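Local coordinates for CghA (Chaetomium globosum, PDB 6KBC), which belongs to the Diels-Alderase family and folds into two calycin-like beta domains, with the ligand WK1 bound in a pocket, at residues L95-S100 with G116-E121; P5-L10 with V101-G106. All coordinates share one frame; numbering follows the deposited sequence.

Contact 1 of 2, residues L95-S100 with G116-E121; sequences LVVPVS and GVWRTE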
loop_
_atom_site.group_PDB
_atom_site.type_symbol
_atom_site.label_atom_id
_atom_site.label_comp_id
_atom_site.label_asym_id
_atom_site.label_seq_id
_atom_site.Cartn_x
_atom_site.Cartn_y
_atom_site.Cartn_z
ATOM N N LEU A 95 -6.641 -15.419 -0.501
ATOM C CA LEU A 95 -7.696 -16.092 0.247
ATOM C C LEU A 95 -9.004 -15.477 -0.226
ATOM O O LEU A 95 -9.362 -14.370 0.181
ATOM C CB LEU A 95 -7.507 -15.920 1.747
ATOM C CG LEU A 95 -6.151 -16.342 2.297
ATOM C CD1 LEU A 95 -6.120 -16.129 3.804
ATOM C CD2 LEU A 95 -5.884 -17.789 1.940
ATOM N N VAL A 96 -9.693 -16.169 -1.117
ATOM C CA VAL A 96 -10.989 -15.721 -1.608
ATOM C C VAL A 96 -12.063 -16.297 -0.698
ATOM O O VAL A 96 -12.117 -17.513 -0.484
ATOM C CB VAL A 96 -11.203 -16.156 -3.064
ATOM C CG1 VAL A 96 -12.482 -15.537 -3.620
ATOM C CG2 VAL A 96 -9.988 -15.781 -3.916
ATOM N N VAL A 97 -12.909 -15.428 -0.156
ATOM C CA VAL A 97 -13.881 -15.826 0.860
ATOM C C VAL A 97 -15.258 -15.319 0.453
ATOM O O VAL A 97 -15.384 -14.348 -0.313
ATOM C CB VAL A 97 -13.491 -15.298 2.262
ATOM C CG1 VAL A 97 -12.146 -15.867 2.684
ATOM C CG2 VAL A 97 -13.480 -13.779 2.283
ATOM N N PRO A 98 -16.321 -15.966 0.945
ATOM C CA PRO A 98 -17.684 -15.498 0.659
ATOM C C PRO A 98 -18.219 -14.429 1.599
ATOM O O PRO A 98 -19.261 -13.839 1.289
ATOM C CB PRO A 98 -18.512 -16.787 0.796
ATOM C CG PRO A 98 -17.784 -17.564 1.835
ATOM C CD PRO A 98 -16.317 -17.291 1.593
ATOM N N VAL A 99 -17.559 -14.158 2.722
ATOM C CA VAL A 99 -18.049 -13.200 3.707
ATOM C C VAL A 99 -16.966 -12.175 3.999
ATOM O O VAL A 99 -15.821 -12.536 4.296
ATOM C CB VAL A 99 -18.488 -13.881 5.019
ATOM C CG1 VAL A 99 -19.146 -12.868 5.934
ATOM C CG2 VAL A 99 -19.445 -15.017 4.739
ATOM N N SER A 100 -17.342 -10.902 3.947
ATOM C CA SER A 100 -16.523 -9.803 4.435
ATOM C C SER A 100 -17.369 -8.952 5.356
ATOM O O SER A 100 -18.353 -8.354 4.914
ATOM C CB SER A 100 -15.979 -8.939 3.294
ATOM O OG SER A 100 -15.262 -7.840 3.836
ATOM N N GLY A 116 -12.265 -6.375 11.014
ATOM C CA GLY A 116 -12.657 -6.870 9.707
ATOM C C GLY A 116 -12.432 -8.365 9.655
ATOM O O GLY A 116 -11.446 -8.866 10.198
ATOM N N VAL A 117 -13.370 -9.076 9.032
ATOM C CA VAL A 117 -13.256 -10.522 8.899
ATOM C C VAL A 117 -13.673 -10.943 7.498
ATOM O O VAL A 117 -14.840 -10.827 7.111
ATOM C CB VAL A 117 -14.082 -11.271 9.966
ATOM C CG1 VAL A 117 -13.738 -12.751 9.938
ATOM C CG2 VAL A 117 -13.838 -10.703 11.364
ATOM N N TRP A 118 -12.679 -11.347 6.719
ATOM C CA TRP A 118 -12.773 -12.152 5.506
ATOM C C TRP A 118 -12.769 -13.624 5.891
ATOM O O TRP A 118 -11.752 -14.149 6.360
ATOM C CB TRP A 118 -11.595 -11.761 4.615
ATOM C CG TRP A 118 -11.717 -10.474 3.792
ATOM C CD1 TRP A 118 -11.973 -10.408 2.458
ATOM C CD2 TRP A 118 -12.018 -9.154 4.290
ATOM N NE1 TRP A 118 -12.132 -9.109 2.056
ATOM C CE2 TRP A 118 -12.210 -8.319 3.167
ATOM C CE3 TRP A 118 -12.056 -8.581 5.562
ATOM C CZ2 TRP A 118 -12.432 -6.950 3.280
ATOM C CZ3 TRP A 118 -12.282 -7.220 5.673
ATOM C CH2 TRP A 118 -12.464 -6.418 4.534
ATOM N N ARG A 119 -13.911 -14.289 5.723
ATOM C CA ARG A 119 -14.063 -15.637 6.254
ATOM C C ARG A 119 -15.054 -16.446 5.437
ATOM O O ARG A 119 -15.912 -15.906 4.735
ATOM C CB ARG A 119 -14.528 -15.643 7.713
ATOM C CG ARG A 119 -15.892 -15.000 7.884
ATOM C CD ARG A 119 -16.395 -15.039 9.312
ATOM N NE ARG A 119 -17.683 -14.357 9.418
ATOM C CZ ARG A 119 -18.862 -14.913 9.160
ATOM N NH1 ARG A 119 -18.933 -16.144 8.670
ATOM N NH2 ARG A 119 -19.968 -14.199 9.307
ATOM N N THR A 120 -14.914 -17.764 5.554
ATOM C CA THR A 120 -15.942 -18.698 5.126
ATOM C C THR A 120 -17.134 -18.647 6.089
ATOM O O THR A 120 -17.099 -17.992 7.138
ATOM C CB THR A 120 -15.372 -20.112 5.054
ATOM O OG1 THR A 120 -14.690 -20.404 6.278
ATOM C CG2 THR A 120 -14.397 -20.233 3.898
ATOM N N GLU A 121 -18.201 -19.359 5.722
ATOM C CA GLU A 121 -19.489 -19.245 6.412
ATOM C C GLU A 121 -19.491 -19.888 7.802
ATOM O O GLU A 121 -18.867 -20.925 8.021
ATOM C CB GLU A 121 -20.600 -19.865 5.558
ATOM C CG GLU A 121 -20.703 -19.281 4.151
ATOM C CD GLU A 121 -21.664 -18.108 4.072
ATOM O OE1 GLU A 121 -22.005 -17.549 5.141
ATOM O OE2 GLU A 121 -22.060 -17.728 2.946
#

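Contact 2 of 2, residues P5-L10 with V101-G106; sequences PFISLL and VVTSDG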
loop_
_atom_site.group_PDB
_atom_site.type_symbol
_atom_site.label_atom_id
_atom_site.label_comp_id
_atom_site.label_asym_id
_atom_site.label_seq_id
_atom_site.Cartn_x
_atom_site.Cartn_y
_atom_site.Cartn_z
ATOM N N PRO A 5 -23.108 -1.267 17.564
ATOM C CA PRO A 5 -21.936 -1.505 16.720
ATOM C C PRO A 5 -22.236 -1.298 15.236
ATOM O O PRO A 5 -23.115 -1.972 14.695
ATOM C CB PRO A 5 -21.607 -2.970 17.002
ATOM C CG PRO A 5 -22.016 -3.166 18.417
ATOM C CD PRO A 5 -23.167 -2.213 18.693
ATOM N N PHE A 6 -21.528 -0.379 14.583
ATOM C CA PHE A 6 -21.682 -0.231 13.143
ATOM C C PHE A 6 -21.246 -1.516 12.466
ATOM O O PHE A 6 -20.207 -2.083 12.806
ATOM C CB PHE A 6 -20.859 0.940 12.623
ATOM C CG PHE A 6 -21.296 2.270 13.148
ATOM C CD1 PHE A 6 -22.390 2.917 12.608
ATOM C CD2 PHE A 6 -20.584 2.893 14.149
ATOM C CE1 PHE A 6 -22.783 4.144 13.085
ATOM C CE2 PHE A 6 -20.970 4.119 14.625
ATOM C CZ PHE A 6 -22.072 4.743 14.095
ATOM N N ILE A 7 -22.045 -1.992 11.522
ATOM C CA ILE A 7 -21.792 -3.275 10.884
ATOM C C ILE A 7 -21.994 -3.139 9.381
ATOM O O ILE A 7 -23.050 -2.688 8.921
ATOM C CB ILE A 7 -22.691 -4.390 11.455
ATOM C CG1 ILE A 7 -22.480 -5.685 10.663
ATOM C CG2 ILE A 7 -24.160 -3.952 11.487
ATOM C CD1 ILE A 7 -23.051 -6.926 11.322
ATOM N N SER A 8 -20.969 -3.509 8.618
ATOM C CA SER A 8 -21.070 -3.687 7.177
ATOM C C SER A 8 -20.831 -5.162 6.904
ATOM O O SER A 8 -19.695 -5.639 7.007
ATOM C CB SER A 8 -20.060 -2.813 6.433
ATOM O OG SER A 8 -20.018 -3.165 5.063
ATOM N N LEU A 9 -21.893 -5.889 6.565
ATOM C CA LEU A 9 -21.810 -7.327 6.352
ATOM C C LEU A 9 -22.212 -7.649 4.921
ATOM O O LEU A 9 -23.365 -7.441 4.528
ATOM C CB LEU A 9 -22.683 -8.081 7.356
ATOM C CG LEU A 9 -22.894 -9.577 7.129
ATOM C CD1 LEU A 9 -21.577 -10.323 7.205
ATOM C CD2 LEU A 9 -23.866 -10.128 8.169
ATOM N N LEU A 10 -21.254 -8.158 4.155
ATOM C CA LEU A 10 -21.429 -8.517 2.758
ATOM C C LEU A 10 -21.189 -10.010 2.628
ATOM O O LEU A 10 -20.102 -10.501 2.948
ATOM C CB LEU A 10 -20.481 -7.718 1.855
ATOM C CG LEU A 10 -20.681 -6.211 1.678
ATOM C CD1 LEU A 10 -20.450 -5.461 2.943
ATOM C CD2 LEU A 10 -19.703 -5.707 0.630
ATOM N N VAL A 101 -16.977 -8.869 6.619
ATOM C CA VAL A 101 -17.699 -8.056 7.583
ATOM C C VAL A 101 -16.722 -7.120 8.271
ATOM O O VAL A 101 -15.645 -7.542 8.710
ATOM C CB VAL A 101 -18.470 -8.922 8.603
ATOM C CG1 VAL A 101 -17.531 -9.786 9.419
ATOM C CG2 VAL A 101 -19.286 -8.034 9.516
ATOM N N VAL A 102 -17.088 -5.846 8.347
ATOM C CA VAL A 102 -16.324 -4.855 9.090
ATOM C C VAL A 102 -17.248 -4.216 10.110
ATOM O O VAL A 102 -18.352 -3.779 9.768
ATOM C CB VAL A 102 -15.712 -3.786 8.170
ATOM C CG1 VAL A 102 -14.925 -2.774 9.004
ATOM C CG2 VAL A 102 -14.825 -4.448 7.132
ATOM N N THR A 103 -16.799 -4.172 11.355
ATOM C CA THR A 103 -17.541 -3.549 12.430
ATOM C C THR A 103 -16.698 -2.442 13.037
ATOM O O THR A 103 -15.471 -2.535 13.086
ATOM C CB THR A 103 -17.916 -4.571 13.505
ATOM O OG1 THR A 103 -16.724 -5.024 14.156
ATOM C CG2 THR A 103 -18.626 -5.762 12.882
ATOM N N SER A 104 -17.363 -1.387 13.487
ATOM C CA SER A 104 -16.715 -0.312 14.221
ATOM C C SER A 104 -17.463 -0.133 15.534
ATOM O O SER A 104 -18.673 0.114 15.529
ATOM C CB SER A 104 -16.705 0.984 13.411
ATOM O OG SER A 104 -15.977 1.987 14.089
ATOM N N ASP A 105 -16.747 -0.264 16.649
ATOM C CA ASP A 105 -17.337 -0.215 17.983
ATOM C C ASP A 105 -17.212 1.191 18.547
ATOM O O ASP A 105 -16.099 1.701 18.711
ATOM C CB ASP A 105 -16.667 -1.213 18.927
ATOM C CG ASP A 105 -16.913 -2.651 18.531
ATOM O OD1 ASP A 105 -17.923 -2.920 17.841
ATOM O OD2 ASP A 105 -16.099 -3.515 18.922
ATOM N N GLY A 106 -18.348 1.792 18.883
ATOM C CA GLY A 106 -18.374 3.110 19.468
ATOM C C GLY A 106 -19.407 3.970 18.773
ATOM O O GLY A 106 -19.922 3.611 17.711
#

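Contact 1 of 2, residues L95-S100 with G116-E121
The carbonyl oxygen of Val99 accepts a hydrogen bond from the backbone N of Arg119 at 3.0 Å, with an angle of 163° at the hydrogen, and the CA-H of Trp118 approaches the same oxygen, with CA of Trp118 at 3.3 Å. The return bond of this antiparallel hydrogen-bonded pair, from Val99 N to Arg119 O, is weak, at 132°. One residue on, Ser100 and Trp118 form a non-hydrogen-bonded pair whose side chains share a face of the sheet. Ser100 OG, anti to its backbone N (chi1 176°), lies over the indole toward its rim, 3.0 Å from CZ2 of Trp118, while Ser100 CB makes a CH-pi contact over the five-membered ring. OG is hydrogen-bonded to Arg68 NE, and Trp118 NE1 to Phe67 O. Val97 crosses the tryptophan side chain at about a right angle, its CG2 lying 3.6 Å from Trp118 CB. On the other face, Val99 CG1 sits above the Arg119 guanidinium, 3.7 Å from NH2. The guanidinium is steadied from its own segment, where NH1 of Arg119 donates to Thr120 O at 3.0 Å. Val99 CG2 meets Glu121 OE1 where the two side chains cross at about a right angle. The pairing lies at the open end of the hairpin 99-105/113-119; backbone hydrogen bonds join Leu95 and Val97 to strand 77-85, and strand 132-137 flanks Gly116 and Val117.

Contact 2 of 2, residues P5-L10 with V101-G106
Leu9 lays CD1 against Val101, 3.7 Å from CB of that valine, the two side chains crossing obliquely. They form a non-hydrogen-bonded pair in an antiparallel ladder, in which the N-terminal strand 6-10 runs beside strand 99-105 within the calycin-like N-terminal domain. The short strand axes are 176° apart in direction and approach to 4.8 Å. Val101 CG2, anti to its backbone N while CG1 stands between N and the carbonyl carbon (chi1 62°), also reaches Ile7 CG1 at 4.1 Å, and Ile7 with Thr103 forms the next pair on this face. Ser8 and Val102 exchange two bonds of 2.9 Å, Ser8 N to Val102 O and Val102 N to Ser8 O; the former is nearly straight, at 173°. Ser8 O also meets the CA-H of Val101. The side chains of this pair point to the other face, where Ser8 OG is hydrogen-bonded to Ala38 O and Arg68 NH1, so the buried hydroxyl is held from outside the ladder, and Val102 packs on Pro35 and Arg68. Toward the chain start, Ser104 N gives a bond to Phe6 O, whereas the return from Phe6 N to Ser104 O is weak. The Phe6 side chain also touches Phe34 and Val109; its ring turns an edge to that same oxygen: Ser104 O lies near the ring plane, 3.6 Å from CD2 of Phe6, and Gly106 O comes to 3.3 Å from CE2 of Phe6.

How the contacts relate
From the N terminus, strand 6-10 is laid down first, and contact 2 joins it to strand 99-105 after 90 intervening residues that include strands 46-54, 60-69 and 77-85. Contact 1 opens inside that span, at 95-100, and closes a shorter loop of 15 residues when the chain returns along 113-119. The two contacts therefore cross along the sequence, their segments alternating. Strand 99-105 is common to both, with 6-10 on one side and 113-119 on the other. They touch at the junction of residues 100 and 101, where each pairing continues through a probable bond: Val117 N to Val101 O extends that of contact 1, Ser100 N to Leu10 O that of contact 2.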